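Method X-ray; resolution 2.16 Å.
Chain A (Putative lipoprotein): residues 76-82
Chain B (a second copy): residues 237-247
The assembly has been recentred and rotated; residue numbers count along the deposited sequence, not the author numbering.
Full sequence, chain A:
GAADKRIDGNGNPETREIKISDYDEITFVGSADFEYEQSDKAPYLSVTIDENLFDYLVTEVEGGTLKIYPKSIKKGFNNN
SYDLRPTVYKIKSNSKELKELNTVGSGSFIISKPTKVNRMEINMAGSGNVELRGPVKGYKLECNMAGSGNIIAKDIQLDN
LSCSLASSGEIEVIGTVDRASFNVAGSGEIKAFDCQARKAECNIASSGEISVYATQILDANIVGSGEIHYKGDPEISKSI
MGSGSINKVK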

ATOM      1  N   GLY A  76     -10.451  27.836  -9.554  1.00 28.53           N
ATOM      2  CA  GLY A  76     -10.256  26.975  -8.385  1.00 27.38           C
ATOM      3  C   GLY A  76      -8.786  26.694  -8.053  1.00 27.26           C
ATOM      4  O   GLY A  76      -8.490  25.878  -7.162  1.00 26.06           O
ATOM      5  N   PHE A  77      -7.872  27.365  -8.782  1.00 26.60           N
ATOM      6  CA  PHE A  77      -6.428  27.307  -8.582  1.00 26.36           C
ATOM      7  C   PHE A  77      -5.832  25.913  -8.745  1.00 27.28           C
ATOM      8  O   PHE A  77      -4.842  25.594  -8.140  1.00 28.98           O
ATOM      9  N   ASN A  78      -6.450  25.074  -9.550  1.00 27.71           N
ATOM     10  CA  ASN A  78      -6.060  23.671  -9.660  1.00 28.74           C
ATOM     11  C   ASN A  78      -6.084  22.893  -8.345  1.00 27.95           C
ATOM     12  O   ASN A  78      -5.401  21.878  -8.234  1.00 28.70           O
ATOM     13  N   ASN A  79      -6.898  23.322  -7.385  1.00 26.75           N
ATOM     14  CA  ASN A  79      -7.103  22.563  -6.151  1.00 26.17           C
ATOM     15  C   ASN A  79      -8.098  21.411  -6.289  1.00 26.21           C
ATOM     16  O   ASN A  79      -8.184  20.538  -5.397  1.00 24.32           O
ATOM     17  N   ASN A  80      -8.849  21.417  -7.391  1.00 25.52           N
ATOM     18  CA  ASN A  80      -9.885  20.424  -7.649  1.00 27.49           C
ATOM     19  C   ASN A  80     -10.387  20.505  -9.068  1.00 26.98           C
ATOM     20  O   ASN A  80     -10.195  21.499  -9.746  1.00 26.07           O
ATOM     21  N   SER A  81     -11.056  19.448  -9.494  1.00 27.08           N
ATOM     22  CA  SER A  81     -11.549  19.356 -10.851  1.00 27.58           C
ATOM     23  C   SER A  81     -13.044  19.093 -10.830  1.00 27.06           C
ATOM     24  O   SER A  81     -13.629  18.888  -9.757  1.00 26.17           O
ATOM     25  N   TYR A  82     -13.677  19.193 -12.005  1.00 26.89           N
ATOM     26  CA  TYR A  82     -15.116  19.002 -12.122  1.00 26.36           C
ATOM     27  C   TYR A  82     -15.499  17.547 -11.928  1.00 26.33           C
ATOM     28  O   TYR A  82     -14.779  16.639 -12.303  1.00 26.01           O
TER
ATOM     29  N   SER B 237       3.626  23.194  -4.076  1.00 20.82           N
ATOM     30  CA  SER B 237       3.629  22.588  -5.434  1.00 22.54           C
ATOM     31  C   SER B 237       2.544  21.552  -5.449  1.00 22.51           C
ATOM     32  O   SER B 237       2.529  20.652  -4.600  1.00 22.43           O
ATOM     33  N   LYS B 238       1.662  21.682  -6.421  1.00 22.27           N
ATOM     34  CA  LYS B 238       0.436  20.910  -6.476  1.00 22.52           C
ATOM     35  C   LYS B 238       0.456  19.912  -7.629  1.00 23.26           C
ATOM     36  O   LYS B 238       0.862  20.237  -8.747  1.00 22.78           O
ATOM     37  N   SER B 239      -0.013  18.695  -7.368  1.00 23.02           N
ATOM     38  CA  SER B 239      -0.174  17.747  -8.435  1.00 22.91           C
ATOM     39  C   SER B 239      -1.320  16.810  -8.080  1.00 22.46           C
ATOM     40  O   SER B 239      -1.212  16.026  -7.139  1.00 21.31           O
ATOM     41  N   ILE B 240      -2.424  16.909  -8.816  1.00 21.96           N
ATOM     42  CA  ILE B 240      -3.588  16.040  -8.635  1.00 21.80           C
ATOM     43  C   ILE B 240      -3.892  15.308  -9.953  1.00 22.33           C
ATOM     44  O   ILE B 240      -4.087  15.945 -10.989  1.00 24.06           O
HETATM   45  N   MSE B 241      -3.927  13.984  -9.912  1.00 21.89           N
HETATM   46  CA  MSE B 241      -4.433  13.183 -11.005  1.00 21.73           C
HETATM   47  C   MSE B 241      -5.610  12.370 -10.453  1.00 21.06           C
HETATM   48  O   MSE B 241      -5.415  11.406  -9.737  1.00 19.98           O
ATOM     49  N   GLY B 242      -6.833  12.802 -10.769  1.00 20.62           N
ATOM     50  CA  GLY B 242      -8.044  12.211 -10.203  1.00 20.18           C
ATOM     51  C   GLY B 242      -9.002  13.274  -9.686  1.00 19.75           C
ATOM     52  O   GLY B 242      -8.827  14.446  -9.926  1.00 19.16           O
ATOM     53  N   SER B 243     -10.008  12.826  -8.959  1.00 19.99           N
ATOM     54  CA  SER B 243     -11.050  13.663  -8.378  1.00 21.03           C
ATOM     55  C   SER B 243     -10.662  14.223  -7.001  1.00 21.76           C
ATOM     56  O   SER B 243     -11.463  14.892  -6.351  1.00 22.47           O
ATOM     57  N   GLY B 244      -9.462  13.921  -6.533  1.00 22.49           N
ATOM     58  CA  GLY B 244      -8.994  14.392  -5.239  1.00 22.23           C
ATOM     59  C   GLY B 244      -8.856  15.908  -5.147  1.00 22.38           C
ATOM     60  O   GLY B 244      -9.045  16.651  -6.112  1.00 22.06           O
ATOM     61  N   SER B 245      -8.509  16.380  -3.966  1.00 22.55           N
ATOM     62  CA  SER B 245      -8.339  17.823  -3.796  1.00 22.21           C
ATOM     63  C   SER B 245      -7.413  18.210  -2.708  1.00 21.13           C
ATOM     64  O   SER B 245      -7.098  17.446  -1.780  1.00 20.83           O
ATOM     65  N   ILE B 246      -7.006  19.452  -2.826  1.00 20.97           N
ATOM     66  CA  ILE B 246      -6.131  20.082  -1.908  1.00 21.04           C
ATOM     67  C   ILE B 246      -6.869  21.287  -1.363  1.00 21.29           C
ATOM     68  O   ILE B 246      -7.485  22.025  -2.133  1.00 20.81           O
ATOM     69  N   ASN B 247      -6.741  21.524  -0.059  1.00 21.31           N
ATOM     70  CA  ASN B 247      -7.344  22.687   0.581  1.00 21.97           C
ATOM     71  C   ASN B 247      -6.538  23.211   1.760  1.00 22.29           C
ATOM     72  O   ASN B 247      -5.936  22.456   2.530  1.00 22.18           O
TER

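The shortest direct hydrogen bonds between the two stretches converge on one amine. B:Lys238 points toward chain A from the strand 237-241, and its side chain is nearly fully extended (chi1 m, then t, t, t), so NZ is carried to the far end of a long aliphatic arm. There it donates two hydrogen bonds: to the backbone O of A:Phe77, 2.8 Å from B:Lys238 NZ, and to A:Asn79 OD1, 2.9 Å from the same nitrogen. Lysine suits this place because its ammonium group can serve several acceptors at once.

The acceptors are presented by a type I' turn from A:Gly76 to A:Asn79, closed by the bond from A:Asn79 N to A:Gly76 O at 3.0 Å. A:Asn79 leaves its backbone sideways, but in the m rotamer its amide end comes nearer to chain B and brings OD1 to the amine. Its backbone adds a third direct hydrogen bond, from B:Ile246 N to A:Asn79 O, 3.0 Å long and nearly straight at 163°. A:Asn79 thus engages chain B through both side chain and main chain, and it has the largest covered area of the chain A residues.

Waters extend this polar pattern along the contact. Water 1 donates to A:Asn80 OD1 at 2.8 Å and to B:Ile246 O at 2.7 Å, linking an amide side chain, with chi1 at 26°, between wells, to a strand carbonyl. Farther along, A:Ser81 points toward chain B with chi1 p. Its compact hydroxyl can both give and take: A:Ser81 OG donates to water 2 at 2.6 Å and accepts from water 3 at 2.8 Å. Water 2 in turn donates to B:Gly242 O at 2.6 Å and B:Gly244 O at 2.8 Å, satisfying carbonyls of the loop between the strands.

Van der Waals contacts, mostly of carbon against oxygen, fill in around these bonds. B:Ile240 points toward chain A, and its m, t rotamer places CD1 3.3 Å from A:Asn79 O and 3.7 Å from A:Asn78 O, so the branched side chain packs against turn backbone. B:Ser245, chi1 p, also points toward chain A; B:Ser245 CB lies 3.1 Å from A:Asn79 O, a close approach for a small residue, and 4.0 Å from A:Asn80 CB. The CA-to-CB bond of B:Ile246 (m, t) runs sideways, with B:Ile246 CB 4.2 Å from A:Asn79 OD1. At the margin, A:Phe77 CB comes within 3.7 Å of B:Lys238 NZ, while its ring leads away from chain B.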

ATOM      1  CB  PHE A  77      -6.095  27.903  -7.207  1.00 25.93           C
ATOM      2  CG  PHE A  77      -6.914  29.159  -6.876  1.00 23.99           C
ATOM      3  CD1 PHE A  77      -7.232  30.093  -7.858  1.00 25.77           C
ATOM      4  CD2 PHE A  77      -7.351  29.404  -5.592  1.00 21.05           C
ATOM      5  CE1 PHE A  77      -7.999  31.247  -7.549  1.00 24.57           C
ATOM      6  CE2 PHE A  77      -8.077  30.562  -5.270  1.00 19.66           C
ATOM      7  CZ  PHE A  77      -8.406  31.475  -6.231  1.00 22.86           C
ATOM      8  CB  ASN A  78      -4.679  23.511 -10.373  1.00 29.56           C
ATOM      9  CG  ASN A  78      -4.647  24.180 -11.769  1.00 32.61           C
ATOM     10  OD1 ASN A  78      -5.648  24.161 -12.499  1.00 35.24           O
ATOM     11  ND2 ASN A  78      -3.498  24.773 -12.132  1.00 32.53           N
ATOM     12  CB  ASN A  79      -7.544  23.494  -5.033  1.00 26.13           C
ATOM     13  CG  ASN A  79      -6.429  24.439  -4.599  1.00 26.84           C
ATOM     14  OD1 ASN A  79      -5.249  24.141  -4.753  1.00 30.94           O
ATOM     15  ND2 ASN A  79      -6.800  25.579  -4.080  1.00 27.73           N
ATOM     16  CB  ASN A  80     -11.087  20.577  -6.710  1.00 28.19           C
ATOM     17  CG  ASN A  80     -11.248  21.974  -6.206  1.00 34.50           C
ATOM     18  OD1 ASN A  80     -11.232  22.188  -4.981  1.00 40.20           O
ATOM     19  ND2 ASN A  80     -11.311  22.966  -7.125  1.00 39.53           N
ATOM     20  CB  SER A  81     -10.775  18.280 -11.592  1.00 27.81           C
ATOM     21  OG  SER A  81     -10.873  17.083 -10.890  1.00 30.08           O
ATOM     22  CB  TYR A  82     -15.643  19.448 -13.483  1.00 26.57           C
ATOM     23  CG  TYR A  82     -15.499  20.908 -13.716  1.00 26.01           C
ATOM     24  CD1 TYR A  82     -16.420  21.802 -13.196  1.00 25.75           C
ATOM     25  CD2 TYR A  82     -14.420  21.407 -14.424  1.00 26.14           C
ATOM     26  CE1 TYR A  82     -16.280  23.153 -13.389  1.00 26.15           C
ATOM     27  CE2 TYR A  82     -14.275  22.767 -14.638  1.00 24.95           C
ATOM     28  CZ  TYR A  82     -15.211  23.631 -14.115  1.00 26.37           C
ATOM     29  OH  TYR A  82     -15.089  24.983 -14.312  1.00 27.26           O
TER
ATOM     30  CB  SER B 237       4.932  21.882  -5.737  1.00 21.65           C
ATOM     31  OG  SER B 237       5.948  22.850  -5.653  1.00 29.38           O
ATOM     32  CB  LYS B 238      -0.751  21.830  -6.680  1.00 21.96           C
ATOM     33  CG  LYS B 238      -0.936  22.902  -5.649  1.00 21.62           C
ATOM     34  CD  LYS B 238      -2.123  23.783  -6.042  1.00 22.04           C
ATOM     35  CE  LYS B 238      -2.297  25.000  -5.182  1.00 22.21           C
ATOM     36  NZ  LYS B 238      -3.260  25.928  -5.806  1.00 21.15           N
ATOM     37  CB  SER B 239       1.141  17.008  -8.580  1.00 23.81           C
ATOM     38  OG  SER B 239       0.993  15.961  -9.494  1.00 27.16           O
ATOM     39  CB  ILE B 240      -4.823  16.827  -8.191  1.00 21.10           C
ATOM     40  CG1 ILE B 240      -4.505  17.668  -6.942  1.00 21.52           C
ATOM     41  CG2 ILE B 240      -6.013  15.870  -7.920  1.00 20.52           C
ATOM     42  CD1 ILE B 240      -5.706  18.622  -6.514  1.00 19.16           C
HETATM   43  CB  MSE B 241      -3.355  12.256 -11.560  1.00 21.89           C
HETATM   44  CG  MSE B 241      -3.828  11.538 -12.789  1.00 24.35           C
HETATM   45 SE   MSE B 241      -2.644  10.074 -13.325  0.75 29.43          SE
HETATM   46  CE  MSE B 241      -1.084  11.198 -13.792  1.00 25.65           C
ATOM     47  CB  SER B 243     -12.307  12.783  -8.176  1.00 20.49           C
ATOM     48  OG  SER B 243     -11.927  11.657  -7.350  1.00 22.08           O
ATOM     49  CB  SER B 245      -9.706  18.478  -3.564  1.00 23.03           C
ATOM     50  OG  SER B 245     -10.309  17.879  -2.476  1.00 24.85           O
ATOM     51  CB  ILE B 246      -4.855  20.572  -2.602  1.00 20.64           C
ATOM     52  CG1 ILE B 246      -3.998  19.391  -3.039  1.00 20.68           C
ATOM     53  CG2 ILE B 246      -4.023  21.423  -1.660  1.00 19.79           C
ATOM     54  CD1 ILE B 246      -2.874  19.778  -4.008  1.00 15.50           C
ATOM     55  CB  ASN B 247      -8.827  22.420   0.970  1.00 22.98           C
ATOM     56  CG  ASN B 247      -8.970  21.477   2.148  1.00 22.15           C
ATOM     57  OD1 ASN B 247      -8.687  20.309   2.050  1.00 25.93           O
ATOM     58  ND2 ASN B 247      -9.429  21.999   3.267  1.00 26.09           N
TER
HETATM   59  O   HOH W   1     -10.160  22.463  -2.423  1.00 40.29           O
HETATM   60  O   HOH W   2      -9.287  16.792  -8.870  1.00 25.91           O
HETATM   61  O   HOH W   3     -11.634  14.545 -11.755  1.00 50.41           O